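Local atomic coordinates of biphenyl 2,3-Dioxygenase Beta Subunit (Sphingobium yanoikuyae, PDB entry 2GBW), a protein that probably serves as the beta subunit of a ring-hydroxylating dioxygenase that adds oxygen to biphenyl and related aromatic compounds. Residues Q37-Y51 against R145-I159. Sequence-based numbering, arbitrary orientation. Where two conformers were deposited one is given.
Sequences QGMVAEDIHYWMPIY and RRDGNGFKVFRRKLI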
loop_
_atom_site.group_PDB
_atom_site.type_symbol
_atom_site.label_atom_id
_atom_site.label_comp_id
_atom_site.label_asym_id
_atom_site.label_seq_id
_atom_site.Cartn_x
_atom_site.Cartn_y
_atom_site.Cartn_z
ATOM N N GLN B 37 37.055 -7.018 -7.894
ATOM C CA GLN B 37 38.497 -7.320 -7.760
ATOM C C GLN B 37 38.817 -8.068 -6.489
ATOM O O GLN B 37 39.377 -9.152 -6.542
ATOM C CB GLN B 37 39.317 -6.026 -7.767
ATOM C CG GLN B 37 39.122 -5.199 -9.003
ATOM C CD GLN B 37 40.222 -4.162 -9.237
ATOM O OE1 GLN B 37 41.375 -4.310 -8.745
ATOM N NE2 GLN B 37 39.884 -3.108 -10.012
ATOM N N GLY B 38 38.418 -7.483 -5.359
ATOM C CA GLY B 38 38.767 -7.942 -4.046
ATOM C C GLY B 38 37.858 -8.934 -3.344
ATOM O O GLY B 38 38.318 -9.578 -2.386
ATOM N N MET B 39 36.587 -9.050 -3.757
ATOM C CA MET B 39 35.650 -9.917 -3.048
ATOM C C MET B 39 35.063 -11.057 -3.885
ATOM O O MET B 39 34.421 -11.943 -3.336
ATOM C CB MET B 39 34.549 -9.074 -2.390
ATOM C CG MET B 39 35.105 -7.938 -1.517
ATOM S SD MET B 39 33.935 -6.975 -0.504
ATOM C CE MET B 39 33.306 -5.708 -1.603
ATOM N N VAL B 40 35.304 -11.058 -5.183
ATOM C CA VAL B 40 34.720 -12.054 -6.090
ATOM C C VAL B 40 35.812 -12.787 -6.834
ATOM O O VAL B 40 36.711 -12.166 -7.380
ATOM C CB VAL B 40 33.754 -11.392 -7.121
ATOM C CG1 VAL B 40 33.161 -12.440 -8.110
ATOM C CG2 VAL B 40 32.628 -10.609 -6.416
ATOM N N ALA B 41 35.756 -14.117 -6.785
ATOM C CA ALA B 41 36.752 -14.978 -7.397
ATOM C C ALA B 41 36.512 -15.048 -8.892
ATOM O O ALA B 41 35.388 -14.903 -9.358
ATOM C CB ALA B 41 36.650 -16.383 -6.800
ATOM N N GLU B 42 37.571 -15.293 -9.656
ATOM C CA GLU B 42 37.450 -15.337 -11.108
ATOM C C GLU B 42 36.658 -16.541 -11.643
ATOM O O GLU B 42 36.208 -16.521 -12.760
ATOM C CB GLU B 42 38.844 -15.291 -11.728
ATOM C CG GLU B 42 39.481 -13.897 -11.630
ATOM C CD GLU B 42 40.519 -13.633 -12.721
ATOM O OE1 GLU B 42 41.591 -14.311 -12.727
ATOM O OE2 GLU B 42 40.248 -12.733 -13.562
ATOM N N ASP B 43 36.486 -17.587 -10.835
ATOM C CA ASP B 43 35.674 -18.746 -11.234
ATOM C C ASP B 43 34.240 -18.680 -10.709
ATOM O O ASP B 43 33.547 -19.698 -10.628
ATOM C CB ASP B 43 36.345 -20.044 -10.753
ATOM C CG ASP B 43 36.596 -20.083 -9.254
ATOM O OD1 ASP B 43 37.190 -19.108 -8.722
ATOM O OD2 ASP B 43 36.275 -21.141 -8.621
ATOM N N ILE B 44 33.799 -17.469 -10.388
ATOM C CA ILE B 44 32.476 -17.200 -9.848
ATOM C C ILE B 44 31.365 -17.747 -10.740
ATOM O O ILE B 44 31.471 -17.711 -11.945
ATOM C CB ILE B 44 32.258 -15.638 -9.631
ATOM C CG1 ILE B 44 30.910 -15.346 -8.976
ATOM C CG2 ILE B 44 32.386 -14.829 -10.917
ATOM C CD1 ILE B 44 30.719 -15.936 -7.644
ATOM N N HIS B 45 30.327 -18.279 -10.117
ATOM C CA HIS B 45 29.014 -18.422 -10.754
ATOM C C HIS B 45 28.055 -17.711 -9.846
ATOM O O HIS B 45 27.921 -18.070 -8.693
ATOM C CB HIS B 45 28.616 -19.883 -10.914
ATOM C CG HIS B 45 27.297 -20.072 -11.605
ATOM N ND1 HIS B 45 26.372 -21.008 -11.190
ATOM C CD2 HIS B 45 26.738 -19.413 -12.637
ATOM C CE1 HIS B 45 25.303 -20.926 -11.963
ATOM N NE2 HIS B 45 25.492 -19.955 -12.839
ATOM N N TYR B 46 27.369 -16.711 -10.404
ATOM C CA TYR B 46 26.477 -15.852 -9.680
ATOM C C TYR B 46 25.102 -16.125 -10.270
ATOM O O TYR B 46 24.873 -15.862 -11.446
ATOM C CB TYR B 46 26.937 -14.426 -9.921
ATOM C CG TYR B 46 26.243 -13.378 -9.128
ATOM C CD1 TYR B 46 24.962 -12.999 -9.478
ATOM C CD2 TYR B 46 26.854 -12.749 -8.028
ATOM C CE1 TYR B 46 24.311 -12.010 -8.810
ATOM C CE2 TYR B 46 26.169 -11.746 -7.313
ATOM C CZ TYR B 46 24.914 -11.390 -7.722
ATOM O OH TYR B 46 24.193 -10.404 -7.064
ATOM N N TRP B 47 24.213 -16.705 -9.463
ATOM C CA TRP B 47 23.014 -17.383 -9.946
ATOM C C TRP B 47 21.782 -17.043 -9.097
ATOM O O TRP B 47 21.800 -17.193 -7.898
ATOM C CB TRP B 47 23.284 -18.872 -9.965
ATOM C CG TRP B 47 22.196 -19.742 -10.394
ATOM C CD1 TRP B 47 21.239 -19.472 -11.318
ATOM C CD2 TRP B 47 21.947 -21.044 -9.908
ATOM N NE1 TRP B 47 20.395 -20.551 -11.440
ATOM C CE2 TRP B 47 20.831 -21.541 -10.593
ATOM C CE3 TRP B 47 22.599 -21.861 -8.964
ATOM C CZ2 TRP B 47 20.306 -22.802 -10.335
ATOM C CZ3 TRP B 47 22.073 -23.123 -8.706
ATOM C CH2 TRP B 47 20.931 -23.565 -9.402
ATOM N N MET B 48 20.745 -16.549 -9.768
ATOM C CA MET B 48 19.431 -16.225 -9.164
ATOM C C MET B 48 18.313 -16.925 -9.972
ATOM O O MET B 48 17.789 -16.376 -10.940
ATOM C CB MET B 48 19.185 -14.716 -9.109
ATOM C CG MET B 48 17.835 -14.269 -8.392
ATOM S SD MET B 48 17.557 -12.490 -8.525
ATOM C CE MET B 48 18.844 -11.916 -7.341
ATOM N N PRO B 49 17.962 -18.161 -9.591
ATOM C CA PRO B 49 16.994 -18.970 -10.362
ATOM C C PRO B 49 15.639 -18.413 -10.305
ATOM O O PRO B 49 15.311 -17.699 -9.369
ATOM C CB PRO B 49 16.992 -20.327 -9.666
ATOM C CG PRO B 49 17.969 -20.249 -8.615
ATOM C CD PRO B 49 18.566 -18.914 -8.487
ATOM N N ILE B 50 14.831 -18.763 -11.308
ATOM C CA ILE B 50 13.379 -18.478 -11.261
ATOM C C ILE B 50 12.700 -19.742 -10.713
ATOM O O ILE B 50 12.747 -20.805 -11.324
ATOM C CB ILE B 50 12.829 -18.129 -12.637
ATOM C CG1 ILE B 50 13.423 -16.809 -13.123
ATOM C CG2 ILE B 50 11.323 -18.070 -12.580
ATOM C CD1 ILE B 50 13.529 -16.768 -14.577
ATOM N N TYR B 51 12.102 -19.621 -9.529
ATOM C CA TYR B 51 11.360 -20.711 -8.913
ATOM C C TYR B 51 9.853 -20.538 -9.187
ATOM O O TYR B 51 9.236 -19.542 -8.815
ATOM C CB TYR B 51 11.559 -20.709 -7.424
ATOM C CG TYR B 51 12.911 -21.202 -7.009
ATOM C CD1 TYR B 51 13.154 -22.551 -6.871
ATOM C CD2 TYR B 51 13.926 -20.308 -6.743
ATOM C CE1 TYR B 51 14.400 -22.993 -6.469
ATOM C CE2 TYR B 51 15.154 -20.738 -6.355
ATOM C CZ TYR B 51 15.397 -22.051 -6.240
ATOM O OH TYR B 51 16.666 -22.469 -5.820
ATOM N N ARG B 145 36.062 -18.973 -0.468
ATOM C CA ARG B 145 37.381 -19.463 -0.062
ATOM C C ARG B 145 38.204 -18.323 0.493
ATOM O O ARG B 145 37.987 -17.152 0.195
ATOM C CB ARG B 145 38.125 -20.120 -1.212
ATOM C CG ARG B 145 38.352 -19.182 -2.385
ATOM C CD ARG B 145 39.374 -19.771 -3.374
ATOM N NE ARG B 145 38.734 -20.782 -4.209
ATOM C CZ ARG B 145 38.126 -20.563 -5.376
ATOM N NH1 ARG B 145 38.067 -19.344 -5.917
ATOM N NH2 ARG B 145 37.566 -21.580 -6.016
ATOM N N ARG B 146 39.161 -18.702 1.319
ATOM C CA ARG B 146 40.113 -17.781 1.891
ATOM C C ARG B 146 40.987 -17.190 0.797
ATOM O O ARG B 146 41.441 -17.894 -0.100
ATOM C CB ARG B 146 40.983 -18.498 2.918
ATOM C CG ARG B 146 40.328 -18.601 4.291
ATOM C CD ARG B 146 39.657 -19.964 4.516
ATOM N NE ARG B 146 39.140 -20.107 5.890
ATOM C CZ ARG B 146 38.525 -21.192 6.361
ATOM N NH1 ARG B 146 38.361 -22.265 5.591
ATOM N NH2 ARG B 146 38.072 -21.201 7.608
ATOM N N ASP B 147 41.175 -15.879 0.871
ATOM C CA ASP B 147 41.999 -15.161 -0.071
ATOM C C ASP B 147 42.783 -14.103 0.706
ATOM O O ASP B 147 42.239 -13.091 1.129
ATOM C CB ASP B 147 41.120 -14.537 -1.153
ATOM C CG ASP B 147 41.942 -13.957 -2.285
ATOM O OD1 ASP B 147 42.452 -14.736 -3.141
ATOM O OD2 ASP B 147 42.097 -12.711 -2.285
ATOM N N GLY B 148 44.062 -14.377 0.941
ATOM C CA GLY B 148 44.895 -13.511 1.779
ATOM C C GLY B 148 44.386 -13.496 3.209
ATOM O O GLY B 148 44.218 -14.552 3.829
ATOM N N ASN B 149 44.134 -12.297 3.731
ATOM C CA ASN B 149 43.557 -12.146 5.071
ATOM C C ASN B 149 42.043 -12.026 5.017
ATOM O O ASN B 149 41.420 -11.701 6.037
ATOM C CB ASN B 149 44.149 -10.924 5.804
ATOM C CG ASN B 149 45.009 -11.318 7.006
ATOM O OD1 ASN B 149 45.944 -12.126 6.884
ATOM N ND2 ASN B 149 44.688 -10.745 8.179
ATOM N N GLY B 150 41.434 -12.291 3.853
ATOM C CA GLY B 150 39.977 -12.240 3.712
ATOM C C GLY B 150 39.398 -13.444 2.972
ATOM O O GLY B 150 39.890 -14.569 3.092
ATOM N N PHE B 151 38.356 -13.194 2.184
ATOM C CA PHE B 151 37.648 -14.231 1.443
ATOM C C PHE B 151 37.299 -13.706 0.074
ATOM O O PHE B 151 37.226 -12.498 -0.105
ATOM C CB PHE B 151 36.325 -14.578 2.153
ATOM C CG PHE B 151 36.524 -15.050 3.551
ATOM C CD1 PHE B 151 36.580 -14.139 4.597
ATOM C CD2 PHE B 151 36.743 -16.396 3.816
ATOM C CE1 PHE B 151 36.804 -14.564 5.891
ATOM C CE2 PHE B 151 37.005 -16.833 5.108
ATOM C CZ PHE B 151 37.002 -15.910 6.153
ATOM N N LYS B 152 37.065 -14.621 -0.875
ATOM C CA LYS B 152 36.344 -14.322 -2.098
ATOM C C LYS B 152 35.231 -15.311 -2.344
ATOM O O LYS B 152 35.364 -16.478 -2.047
ATOM C CB LYS B 152 37.301 -14.304 -3.285
ATOM C CG LYS B 152 38.288 -13.125 -3.228
ATOM C CD LYS B 152 39.127 -13.020 -4.504
ATOM C CE LYS B 152 40.053 -11.809 -4.442
ATOM N NZ LYS B 152 40.974 -11.742 -5.612
ATOM N N VAL B 153 34.121 -14.849 -2.924
ATOM C CA VAL B 153 33.037 -15.772 -3.231
ATOM C C VAL B 153 33.303 -16.395 -4.610
ATOM O O VAL B 153 33.706 -15.696 -5.557
ATOM C CB VAL B 153 31.660 -15.073 -3.122
ATOM C CG1 VAL B 153 31.532 -13.880 -4.120
ATOM C CG2 VAL B 153 30.476 -16.068 -3.359
ATOM N N PHE B 154 33.122 -17.710 -4.711
ATOM C CA PHE B 154 33.234 -18.399 -5.984
ATOM C C PHE B 154 31.930 -19.070 -6.383
ATOM O O PHE B 154 31.767 -19.459 -7.532
ATOM C CB PHE B 154 34.461 -19.339 -6.062
ATOM C CG PHE B 154 34.394 -20.581 -5.166
ATOM C CD1 PHE B 154 34.792 -20.513 -3.842
ATOM C CD2 PHE B 154 33.922 -21.800 -5.658
ATOM C CE1 PHE B 154 34.734 -21.626 -3.010
ATOM C CE2 PHE B 154 33.877 -22.955 -4.797
ATOM C CZ PHE B 154 34.268 -22.828 -3.487
ATOM N N ARG B 155 30.951 -19.144 -5.481
ATOM C CA ARG B 155 29.598 -19.542 -5.908
ATOM C C ARG B 155 28.617 -18.753 -5.094
ATOM O O ARG B 155 28.797 -18.631 -3.895
ATOM C CB ARG B 155 29.356 -21.039 -5.641
ATOM C CG ARG B 155 30.270 -22.015 -6.427
ATOM C CD ARG B 155 29.757 -22.054 -7.855
ATOM N NE ARG B 155 30.425 -23.019 -8.731
ATOM C CZ ARG B 155 31.644 -22.882 -9.242
ATOM N NH1 ARG B 155 32.396 -21.822 -8.964
ATOM N NH2 ARG B 155 32.134 -23.857 -10.011
ATOM N N ARG B 156 27.629 -18.150 -5.757
ATOM C CA ARG B 156 26.596 -17.374 -5.065
ATOM C C ARG B 156 25.279 -17.729 -5.663
ATOM O O ARG B 156 25.055 -17.524 -6.861
ATOM C CB ARG B 156 26.856 -15.879 -5.149
ATOM C CG ARG B 156 25.703 -14.974 -4.586
ATOM C CD ARG B 156 26.266 -13.638 -4.172
ATOM N NE ARG B 156 27.064 -13.698 -2.971
ATOM C CZ ARG B 156 27.861 -12.714 -2.551
ATOM N NH1 ARG B 156 27.938 -11.584 -3.261
ATOM N NH2 ARG B 156 28.584 -12.869 -1.436
ATOM N N LYS B 157 24.406 -18.277 -4.829
ATOM C CA LYS B 157 23.038 -18.566 -5.237
ATOM C C LYS B 157 22.109 -17.701 -4.427
ATOM O O LYS B 157 22.232 -17.689 -3.195
ATOM C CB LYS B 157 22.716 -20.051 -5.040
ATOM C CG LYS B 157 21.375 -20.477 -5.638
ATOM C CD LYS B 157 21.226 -21.988 -5.449
ATOM C CE LYS B 157 19.894 -22.487 -5.991
ATOM N NZ LYS B 157 19.874 -23.951 -5.709
ATOM N N LEU B 158 21.189 -16.997 -5.120
ATOM C CA LEU B 158 20.257 -16.031 -4.523
ATOM C C LEU B 158 18.850 -16.521 -4.746
ATOM O O LEU B 158 18.418 -16.733 -5.908
ATOM C CB LEU B 158 20.417 -14.634 -5.145
ATOM C CG LEU B 158 21.823 -13.993 -4.949
ATOM C CD1 LEU B 158 22.099 -12.784 -5.857
ATOM C CD2 LEU B 158 22.046 -13.659 -3.445
ATOM N N ILE B 159 18.117 -16.694 -3.655
ATOM C CA ILE B 159 16.805 -17.311 -3.684
ATOM C C ILE B 159 15.773 -16.251 -3.300
ATOM O O ILE B 159 15.684 -15.844 -2.145
ATOM C CB ILE B 159 16.736 -18.477 -2.727
ATOM C CG1 ILE B 159 17.880 -19.471 -3.060
ATOM C CG2 ILE B 159 15.336 -19.085 -2.831
ATOM C CD1 ILE B 159 18.306 -20.271 -1.901
HETATM O O HOH W 1 38.343 -10.316 0.129
HETATM O O HOH W 2 35.123 -23.207 -9.720
HETATM O O HOH W 3 15.932 -16.898 -6.890
HETATM O O HOH W 4 17.603 -24.664 -7.241
#
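Strands 44-49 and 155-159 run parallel, 14° apart, in the mixed sheet of an NTF2-like fold, with Y46 opposite R156 and W47 opposite K157. R156 N bonds to H45 O, W47 N to R156 O and L158 N to W47 O. Ahead of the corner in each segment, M39-A41 pairs with V153: V153 N reaches M39 O (3.0 Å) and A41 N reaches V153 O (2.9 Å). A type I turn, A41 to I44, and a classic bulge at F154 and R155 opposite K143 separate the two paired regions.

D43 sits in that turn. R145 NH1 meets D43 OD1 and R145 NH2 meets D43 OD2, each at 2.9 Å, on the syn lone pairs. The two flat groups are nearly coplanar, 22° apart. The F154 ring lies against one face of the guanidinium. A leucine in place of R145 would probably cost D43 this end-on grip, leaving the carboxylate with the long salt bridge to R155 and freer to turn.

Back on the parallel strands, Y46 and R156 lie side by side; R156 forms salt bridges with D142 and E23. Y46 OH touches L158 CD1 and bonds to C174 N. H45 is a zinc-binding residue, though no zinc is bound to this chain here; its NE2 bonds to N72 OD1. K157, fully extended with CG anti to its backbone N (chi1 -171°), runs alongside W47. K157 CE makes a CH-pi contact over one face of the W47 six-membered ring, 4.0 Å from its centroid, and K157 NZ donates to a water that also bonds Y51 OH.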